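PDB 1TWI: diaminopimelate decarboxylase from Methanocaldococcus jannaschii, which catalyses the pyridoxal-phosphate-dependent decarboxylation of meso-diaminopimelate to L-lysine, the last step of lysine biosynthesis by the diaminopimelate pathway. Local coordinates for residues A[66-71]-A[99-104]. Sequence-based numbering, arbitrary orientation.
Sequences YAYKAN and KLSNVP. With PLP (pyridoxal-5'-phosphate), chain E.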
ATOM      1  N   TYR A  66      21.479  -7.656   4.794  1.00  9.90           N
ATOM      2  CA  TYR A  66      20.510  -7.123   3.827  1.00 11.44           C
ATOM      3  C   TYR A  66      19.135  -6.899   4.441  1.00 11.03           C
ATOM      4  O   TYR A  66      18.599  -7.775   5.081  1.00  9.37           O
ATOM      5  CB  TYR A  66      20.466  -8.048   2.585  1.00  9.97           C
ATOM      6  CG  TYR A  66      19.317  -7.778   1.679  1.00 11.74           C
ATOM      7  CD1 TYR A  66      19.174  -6.546   1.032  1.00 11.33           C
ATOM      8  CD2 TYR A  66      18.336  -8.759   1.477  1.00 11.59           C
ATOM      9  CE1 TYR A  66      18.082  -6.284   0.203  1.00 12.41           C
ATOM     10  CE2 TYR A  66      17.236  -8.510   0.652  1.00 12.62           C
ATOM     11  CZ  TYR A  66      17.110  -7.276   0.024  1.00 12.40           C
ATOM     12  OH  TYR A  66      15.982  -7.027  -0.722  1.00 12.20           O
ATOM     13  N   ALA A  67      18.573  -5.711   4.269  1.00  8.73           N
ATOM     14  CA  ALA A  67      17.277  -5.461   4.869  1.00 10.89           C
ATOM     15  C   ALA A  67      16.153  -6.102   4.026  1.00 10.52           C
ATOM     16  O   ALA A  67      15.772  -5.567   2.943  1.00 10.34           O
ATOM     17  CB  ALA A  67      17.038  -3.980   4.981  1.00 10.09           C
ATOM     18  N   TYR A  68      15.651  -7.235   4.515  1.00  8.98           N
ATOM     19  CA  TYR A  68      14.607  -7.988   3.829  1.00  7.73           C
ATOM     20  C   TYR A  68      13.387  -7.187   3.501  1.00  7.41           C
ATOM     21  O   TYR A  68      12.723  -7.465   2.506  1.00  7.48           O
ATOM     22  CB  TYR A  68      14.164  -9.213   4.662  1.00  7.33           C
ATOM     23  CG  TYR A  68      15.003 -10.442   4.376  1.00  8.62           C
ATOM     24  CD1 TYR A  68      16.356 -10.306   4.016  1.00  6.76           C
ATOM     25  CD2 TYR A  68      14.442 -11.736   4.452  1.00  8.78           C
ATOM     26  CE1 TYR A  68      17.149 -11.461   3.737  1.00 11.16           C
ATOM     27  CE2 TYR A  68      15.215 -12.898   4.180  1.00  9.08           C
ATOM     28  CZ  TYR A  68      16.548 -12.756   3.838  1.00  8.60           C
ATOM     29  OH  TYR A  68      17.333 -13.869   3.659  1.00 10.07           O
ATOM     30  N   LYS A  69      13.111  -6.150   4.277  1.00  8.34           N
ATOM     31  CA  LYS A  69      11.866  -5.403   4.021  1.00  9.69           C
ATOM     32  C   LYS A  69      11.881  -4.798   2.628  1.00 10.16           C
ATOM     33  O   LYS A  69      10.824  -4.490   2.085  1.00  8.85           O
ATOM     34  CB  LYS A  69      11.618  -4.321   5.070  1.00 14.13           C
ATOM     35  CG  LYS A  69      12.559  -3.108   5.038  1.00 17.21           C
ATOM     36  CD  LYS A  69      12.961  -2.711   6.495  1.00 24.58           C
ATOM     37  CE  LYS A  69      14.249  -3.511   6.868  1.00 23.33           C
ATOM     38  NZ  LYS A  69      14.727  -3.438   8.236  1.00 14.84           N
ATOM     39  N   ALA A  70      13.079  -4.625   2.053  1.00  8.61           N
ATOM     40  CA  ALA A  70      13.188  -4.052   0.694  1.00  8.10           C
ATOM     41  C   ALA A  70      12.733  -4.981  -0.440  1.00  8.85           C
ATOM     42  O   ALA A  70      12.216  -4.520  -1.471  1.00  8.87           O
ATOM     43  CB  ALA A  70      14.626  -3.578   0.433  1.00  9.03           C
ATOM     44  N   ASN A  71      12.852  -6.283  -0.223  1.00  7.95           N
ATOM     45  CA  ASN A  71      12.476  -7.282  -1.248  1.00  8.26           C
ATOM     46  C   ASN A  71      12.872  -8.633  -0.644  1.00  9.30           C
ATOM     47  O   ASN A  71      14.079  -8.922  -0.503  1.00 10.34           O
ATOM     48  CB  ASN A  71      13.297  -7.073  -2.529  1.00  7.45           C
ATOM     49  CG  ASN A  71      12.715  -7.862  -3.728  1.00 11.54           C
ATOM     50  OD1 ASN A  71      12.228  -8.979  -3.556  1.00 10.31           O
ATOM     51  ND2 ASN A  71      12.782  -7.296  -4.920  1.00  7.21           N
ATOM     52  N   LYS A  99      15.994 -18.067   6.999  1.00 13.02           N
ATOM     53  CA  LYS A  99      16.433 -19.431   7.320  1.00 13.02           C
ATOM     54  C   LYS A  99      16.169 -20.342   6.131  1.00 12.89           C
ATOM     55  O   LYS A  99      17.032 -21.144   5.818  1.00 13.64           O
ATOM     56  CB  LYS A  99      15.740 -19.977   8.577  1.00 13.74           C
ATOM     57  CG  LYS A  99      16.060 -19.243   9.859  1.00 14.41           C
ATOM     58  CD  LYS A  99      17.516 -19.348  10.199  1.00 19.05           C
ATOM     59  CE  LYS A  99      17.840 -20.714  10.883  1.00 22.58           C
ATOM     60  NZ  LYS A  99      19.288 -20.833  11.258  1.00 22.74           N
ATOM     61  N   LEU A 100      15.008 -20.237   5.464  1.00 12.89           N
ATOM     62  CA  LEU A 100      14.791 -21.079   4.293  1.00 14.82           C
ATOM     63  C   LEU A 100      15.751 -20.656   3.148  1.00 15.30           C
ATOM     64  O   LEU A 100      15.955 -21.393   2.193  1.00 16.23           O
ATOM     65  CB  LEU A 100      13.344 -21.003   3.784  1.00 13.91           C
ATOM     66  CG  LEU A 100      12.361 -21.758   4.725  1.00 19.37           C
ATOM     67  CD1 LEU A 100      10.960 -21.845   4.029  1.00 17.32           C
ATOM     68  CD2 LEU A 100      12.911 -23.184   5.049  1.00 19.06           C
ATOM     69  N   SER A 101      16.365 -19.490   3.255  1.00 15.20           N
ATOM     70  CA  SER A 101      17.269 -19.068   2.163  1.00 14.32           C
ATOM     71  C   SER A 101      18.709 -19.498   2.475  1.00 14.44           C
ATOM     72  O   SER A 101      19.627 -19.204   1.708  1.00 14.71           O
ATOM     73  CB  SER A 101      17.225 -17.549   2.020  1.00 11.69           C
ATOM     74  OG  SER A 101      15.941 -17.131   1.565  1.00 12.57           O
ATOM     75  N   ASN A 102      18.877 -20.145   3.621  1.00 15.61           N
ATOM     76  CA  ASN A 102      20.154 -20.624   4.095  1.00 17.44           C
ATOM     77  C   ASN A 102      21.153 -19.564   4.572  1.00 16.41           C
ATOM     78  O   ASN A 102      22.383 -19.785   4.495  1.00 15.96           O
ATOM     79  CB  ASN A 102      20.827 -21.497   3.014  1.00 21.78           C
ATOM     80  CG  ASN A 102      21.561 -22.673   3.606  1.00 26.63           C
ATOM     81  OD1 ASN A 102      21.094 -23.283   4.574  1.00 28.37           O
ATOM     82  ND2 ASN A 102      22.700 -23.029   3.011  1.00 27.88           N
ATOM     83  N   VAL A 103      20.646 -18.414   5.001  1.00 14.35           N
ATOM     84  CA  VAL A 103      21.506 -17.369   5.576  1.00 11.39           C
ATOM     85  C   VAL A 103      21.967 -17.922   6.937  1.00 13.08           C
ATOM     86  O   VAL A 103      21.162 -18.363   7.745  1.00 13.00           O
ATOM     87  CB  VAL A 103      20.724 -16.053   5.878  1.00 11.45           C
ATOM     88  CG1 VAL A 103      21.663 -15.020   6.505  1.00  9.97           C
ATOM     89  CG2 VAL A 103      20.126 -15.480   4.578  1.00 10.17           C
ATOM     90  N   PRO A 104      23.277 -17.963   7.184  1.00 13.28           N
ATOM     91  CA  PRO A 104      23.830 -18.456   8.463  1.00 14.17           C
ATOM     92  C   PRO A 104      23.214 -17.648   9.658  1.00 13.79           C
ATOM     93  O   PRO A 104      23.091 -16.407   9.610  1.00 12.31           O
ATOM     94  CB  PRO A 104      25.326 -18.149   8.326  1.00 16.85           C
ATOM     95  CG  PRO A 104      25.591 -18.099   6.834  1.00 15.69           C
ATOM     96  CD  PRO A 104      24.324 -17.567   6.227  1.00 14.53           C
TER
HETATM   97  N1  PLP E1501      17.622  -1.116   8.980  1.00 11.88           N
HETATM   98  C2  PLP E1501      16.425  -0.734   9.558  1.00 13.84           C
HETATM   99  C2A PLP E1501      16.329  -0.864  11.098  1.00  9.82           C
HETATM  100  C3  PLP E1501      15.409  -0.297   8.712  1.00 13.40           C
HETATM  101  O3  PLP E1501      14.247   0.069   9.312  1.00 14.70           O
HETATM  102  C4  PLP E1501      15.546  -0.186   7.353  1.00 12.19           C
HETATM  103  C4A PLP E1501      14.337   0.322   6.497  1.00 15.34           C
HETATM  104  O4A PLP E1501      13.279   0.346   7.041  1.00 31.71           O
HETATM  105  C5  PLP E1501      16.766  -0.571   6.753  1.00 11.70           C
HETATM  106  C6  PLP E1501      17.771  -1.012   7.600  1.00 10.63           C
HETATM  107  C5A PLP E1501      17.108  -0.516   5.271  1.00 11.40           C
HETATM  108  O4P PLP E1501      16.984   0.826   4.732  1.00 14.22           O
HETATM  109  P   PLP E1501      17.412   1.161   3.243  1.00 12.13           P
HETATM  110  O1P PLP E1501      17.101   2.596   3.113  1.00 12.88           O
HETATM  111  O2P PLP E1501      16.533   0.310   2.372  1.00 12.61           O
HETATM  112  O3P PLP E1501      18.838   0.873   3.097  1.00 13.65           O
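Ser101 OG, gripped by Ile97 O and Thr77 OG1, lies beside the one point where the two segments meet: the phenol oxygen of Tyr68. With chi1 at -67°, that serine hydroxyl turns back beside its own backbone N, toward the last turn of helix 92-100. Tyr68 reaches across end-on, its OH 3.4 Å from Val103 CG2 and 4.0 Å from Ser101 CB, while its side chain also touches Ile97 and Ala98 of helix 92-100 and Thr77 of helix 74-82. A Schellman motif at Asn102 ends the helix, and the residues before and after it, Ser101 and Val103, both point their CB toward the tyrosine. Within 66-71, Tyr66 OH donates to Asn71 O (2.7 Å), in the carbonyl plane on a lone pair, and so ties the end of strand 62-67 to Asn71, just after the 3-10 turn 68-70. That turn carries Lys69, the cofactor-attachment lysine, here unattached: its NZ pairs with Asp88 and lies 3.2 Å from C3 of PLP. In this TIM-barrel domain the 3-10 turn after strand 62-67 and the loop after helix 92-100 thus touch through van der Waals packing, with no hydrogen bond between them, so their fit here rests on shape.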